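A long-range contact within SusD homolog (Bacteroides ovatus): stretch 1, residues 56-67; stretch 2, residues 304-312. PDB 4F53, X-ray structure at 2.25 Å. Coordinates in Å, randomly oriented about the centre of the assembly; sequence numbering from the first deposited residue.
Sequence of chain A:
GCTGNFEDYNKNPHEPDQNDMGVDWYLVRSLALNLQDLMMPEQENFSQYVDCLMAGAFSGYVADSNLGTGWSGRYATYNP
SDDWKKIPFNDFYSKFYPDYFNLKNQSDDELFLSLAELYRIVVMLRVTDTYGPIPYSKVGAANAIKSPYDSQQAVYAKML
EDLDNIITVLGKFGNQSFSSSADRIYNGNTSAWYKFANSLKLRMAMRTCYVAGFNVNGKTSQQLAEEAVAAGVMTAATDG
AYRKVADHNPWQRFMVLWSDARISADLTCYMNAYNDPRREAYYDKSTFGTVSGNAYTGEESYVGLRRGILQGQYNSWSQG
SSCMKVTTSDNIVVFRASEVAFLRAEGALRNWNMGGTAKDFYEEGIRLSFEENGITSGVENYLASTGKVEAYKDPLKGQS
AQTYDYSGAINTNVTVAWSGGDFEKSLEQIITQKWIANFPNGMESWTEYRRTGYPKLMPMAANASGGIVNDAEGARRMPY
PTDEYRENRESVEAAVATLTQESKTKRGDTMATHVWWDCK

Stretch 1 56-67: GAFSGYVADSNL
Stretch 2, residues 304-312: GLRRGILQG

Stretch 1 leaves a helix, turns, and runs as a short strand past stretch 2, an irregular extended segment heading in the same general direction, which meets it most closely where the CA atoms of Ala63 and Arg307 lie 4.5 Å apart. Residues 56-58 continue a helix that begins earlier. An arginine side chain reaches a carbonyl in its last turn: Ala57 O receives a hydrogen bond from Arg307 NH1 at 2.9 Å, near the guanidinium plane. Arg307 (phi/psi -80/149) reaches it with chi1 to chi3 of m, t, m and chi4 of 111°. Gly60, at phi/psi 90/9, closes the helix in a Schellman motif, with weak bonds from Tyr61 N to Gly56 O (3.1 Å) and Gly60 N to Ala57 O (3.3 Å); Val62 N adds a bond to the same Gly56 O at 2.8 Å. Those angles call for glycine, and the bare CA of Gly60 lies over one guanidinium face, 3.5 Å from Arg307 NE.

The CA-to-CB bonds of Tyr61 (chi1 m) and Val62 (chi1 t) point away, yet in strand 62-64 Val62 O sits 3.2 Å from Arg307 CG. Ala63, at -118/116, points toward stretch 2: its CB packs 3.8 Å from Leu305 CB and 3.1 Å from Leu305 O, so a small side chain fits this close backbone approach. Leu305 (-103/148; chi1 t, chi2 p) points back and extends CD2 to 3.4 Å from Asp64 O and 3.7 Å from Ser65 CB.

No backbone hydrogen bond crosses directly; from Asp64 on, waters bridge the two chains. One donates to Asp64 O (2.7 Å) and Arg306 O (2.8 Å); another accepts from Gly308 N (2.7 Å) and, weakly, from Asp64 N (3.4 Å). At Asn66 (-83/119, chi1 t), OD1 takes a weak hydrogen bond from Gln311 NE2 at 3.0 Å, Gln311 being t, p with chi3 13°. A further water links Asn66 N to Gln311 OE1, 3.0 Å from each.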

# COMPACT_ATOMS: atom_id res chain seq x y z
N GLY A 56 -4.73 3.98 3.80
CA GLY A 56 -6.07 3.81 3.27
C GLY A 56 -6.64 5.11 2.73
O GLY A 56 -7.26 5.11 1.66
N ALA A 57 -6.41 6.22 3.47
CA ALA A 57 -6.81 7.57 3.05
C ALA A 57 -6.02 8.04 1.81
O ALA A 57 -6.61 8.48 0.82
CB ALA A 57 -6.59 8.56 4.20
N PHE A 58 -4.68 7.98 1.91
CA PHE A 58 -3.76 8.50 0.90
C PHE A 58 -3.80 7.68 -0.40
O PHE A 58 -3.58 8.25 -1.46
CB PHE A 58 -2.33 8.63 1.45
CG PHE A 58 -2.13 9.59 2.61
CD1 PHE A 58 -3.01 10.64 2.83
CD2 PHE A 58 -1.03 9.47 3.45
CE1 PHE A 58 -2.81 11.55 3.90
CE2 PHE A 58 -0.82 10.38 4.51
CZ PHE A 58 -1.72 11.41 4.73
N SER A 59 -4.11 6.37 -0.32
CA SER A 59 -4.22 5.51 -1.50
C SER A 59 -5.50 5.73 -2.33
O SER A 59 -5.58 5.28 -3.47
CB SER A 59 -4.20 4.04 -1.11
OG SER A 59 -5.29 3.78 -0.24
N GLY A 60 -6.51 6.34 -1.72
CA GLY A 60 -7.81 6.55 -2.33
C GLY A 60 -8.78 5.41 -2.07
O GLY A 60 -9.84 5.37 -2.70
N TYR A 61 -8.42 4.46 -1.19
CA TYR A 61 -9.29 3.28 -0.92
C TYR A 61 -10.31 3.48 0.22
O TYR A 61 -11.40 2.93 0.16
CB TYR A 61 -8.45 2.05 -0.51
CG TYR A 61 -7.58 1.41 -1.57
CD1 TYR A 61 -7.96 1.40 -2.91
CD2 TYR A 61 -6.44 0.69 -1.21
CE1 TYR A 61 -7.19 0.76 -3.88
CE2 TYR A 61 -5.64 0.09 -2.18
CZ TYR A 61 -6.03 0.10 -3.50
OH TYR A 61 -5.27 -0.53 -4.45
N VAL A 62 -9.91 4.21 1.29
CA VAL A 62 -10.73 4.28 2.50
C VAL A 62 -11.16 5.67 2.82
O VAL A 62 -10.37 6.60 2.73
CB VAL A 62 -9.94 3.66 3.71
CG1 VAL A 62 -10.77 3.70 5.00
CG2 VAL A 62 -9.52 2.23 3.42
N ALA A 63 -12.42 5.80 3.29
CA ALA A 63 -12.93 7.06 3.77
C ALA A 63 -13.27 6.89 5.24
O ALA A 63 -14.14 6.09 5.57
CB ALA A 63 -14.16 7.49 2.98
N ASP A 64 -12.57 7.62 6.12
CA ASP A 64 -12.86 7.65 7.55
C ASP A 64 -14.32 8.07 7.74
O ASP A 64 -14.82 8.92 6.99
CB ASP A 64 -11.88 8.56 8.29
CG ASP A 64 -10.39 8.22 8.04
OD1 ASP A 64 -10.05 7.00 8.04
OD2 ASP A 64 -9.57 9.18 7.83
N SER A 65 -15.03 7.40 8.67
CA SER A 65 -16.47 7.60 8.93
C SER A 65 -16.76 7.66 10.45
O SER A 65 -17.81 7.21 10.90
CB SER A 65 -17.29 6.48 8.29
OG SER A 65 -16.86 5.21 8.76
N ASN A 66 -15.81 8.18 11.23
CA ASN A 66 -15.99 8.34 12.66
C ASN A 66 -16.77 9.65 12.89
O ASN A 66 -16.31 10.73 12.50
CB ASN A 66 -14.63 8.32 13.38
CG ASN A 66 -14.72 8.50 14.87
OD1 ASN A 66 -14.99 9.59 15.36
ND2 ASN A 66 -14.47 7.46 15.62
N LEU A 67 -17.95 9.55 13.51
CA LEU A 67 -18.84 10.70 13.72
C LEU A 67 -18.61 11.39 15.07
O LEU A 67 -19.32 12.33 15.40
CB LEU A 67 -20.32 10.25 13.60
CG LEU A 67 -20.69 9.36 12.39
CD1 LEU A 67 -22.14 8.89 12.47
CD2 LEU A 67 -20.38 10.05 11.06
N GLY A 304 -19.44 4.80 -2.09
CA GLY A 304 -18.51 5.09 -1.02
C GLY A 304 -18.72 6.45 -0.40
O GLY A 304 -19.58 7.22 -0.83
N LEU A 305 -17.92 6.74 0.61
CA LEU A 305 -17.97 8.02 1.29
C LEU A 305 -16.77 8.89 0.81
O LEU A 305 -15.72 8.36 0.46
CB LEU A 305 -17.92 7.75 2.81
CG LEU A 305 -17.99 8.91 3.78
CD1 LEU A 305 -19.35 9.59 3.74
CD2 LEU A 305 -17.68 8.43 5.17
N ARG A 306 -16.96 10.21 0.75
CA ARG A 306 -15.92 11.13 0.35
C ARG A 306 -14.76 11.08 1.36
O ARG A 306 -15.00 11.08 2.58
CB ARG A 306 -16.50 12.55 0.25
CG ARG A 306 -15.53 13.61 -0.29
CD ARG A 306 -15.30 13.48 -1.80
NE ARG A 306 -14.28 14.43 -2.25
CZ ARG A 306 -14.55 15.65 -2.69
NH1 ARG A 306 -15.80 16.08 -2.76
NH2 ARG A 306 -13.56 16.46 -3.04
N ARG A 307 -13.52 10.98 0.85
CA ARG A 307 -12.32 11.00 1.71
C ARG A 307 -12.01 12.44 2.09
O ARG A 307 -12.27 13.34 1.29
CB ARG A 307 -11.11 10.37 1.01
CG ARG A 307 -11.23 8.89 0.67
CD ARG A 307 -10.02 8.42 -0.14
NE ARG A 307 -9.99 9.11 -1.43
CZ ARG A 307 -9.09 10.01 -1.78
NH1 ARG A 307 -8.04 10.24 -1.01
NH2 ARG A 307 -9.21 10.65 -2.94
N GLY A 308 -11.45 12.64 3.28
CA GLY A 308 -11.06 13.96 3.73
C GLY A 308 -12.17 14.84 4.27
O GLY A 308 -12.02 16.07 4.27
N ILE A 309 -13.27 14.25 4.75
CA ILE A 309 -14.34 15.03 5.41
C ILE A 309 -13.78 15.44 6.78
O ILE A 309 -13.20 14.61 7.48
CB ILE A 309 -15.68 14.25 5.51
CG1 ILE A 309 -16.27 13.92 4.12
CG2 ILE A 309 -16.68 15.01 6.40
CD1 ILE A 309 -17.40 12.86 4.12
N LEU A 310 -13.85 16.73 7.12
CA LEU A 310 -13.30 17.21 8.39
C LEU A 310 -14.05 16.60 9.54
O LEU A 310 -15.28 16.46 9.48
CB LEU A 310 -13.37 18.76 8.48
CG LEU A 310 -12.45 19.45 9.51
CD1 LEU A 310 -10.99 19.56 9.00
CD2 LEU A 310 -12.95 20.87 9.82
N GLN A 311 -13.31 16.21 10.58
CA GLN A 311 -13.88 15.68 11.82
C GLN A 311 -14.87 16.71 12.35
O GLN A 311 -14.54 17.90 12.42
CB GLN A 311 -12.76 15.39 12.84
CG GLN A 311 -13.17 14.42 13.94
CD GLN A 311 -13.28 12.98 13.50
OE1 GLN A 311 -12.84 12.57 12.43
NE2 GLN A 311 -13.92 12.17 14.34
N GLY A 312 -16.09 16.26 12.60
CA GLY A 312 -17.19 17.09 13.09
C GLY A 312 -18.08 17.63 11.99
O GLY A 312 -19.05 18.33 12.28
O HOH W 1 -13.91 10.73 5.14
O HOH W 2 -11.17 10.59 5.07
O HOH W 3 -13.62 10.20 10.72
O HOH W 4 -16.66 13.46 13.18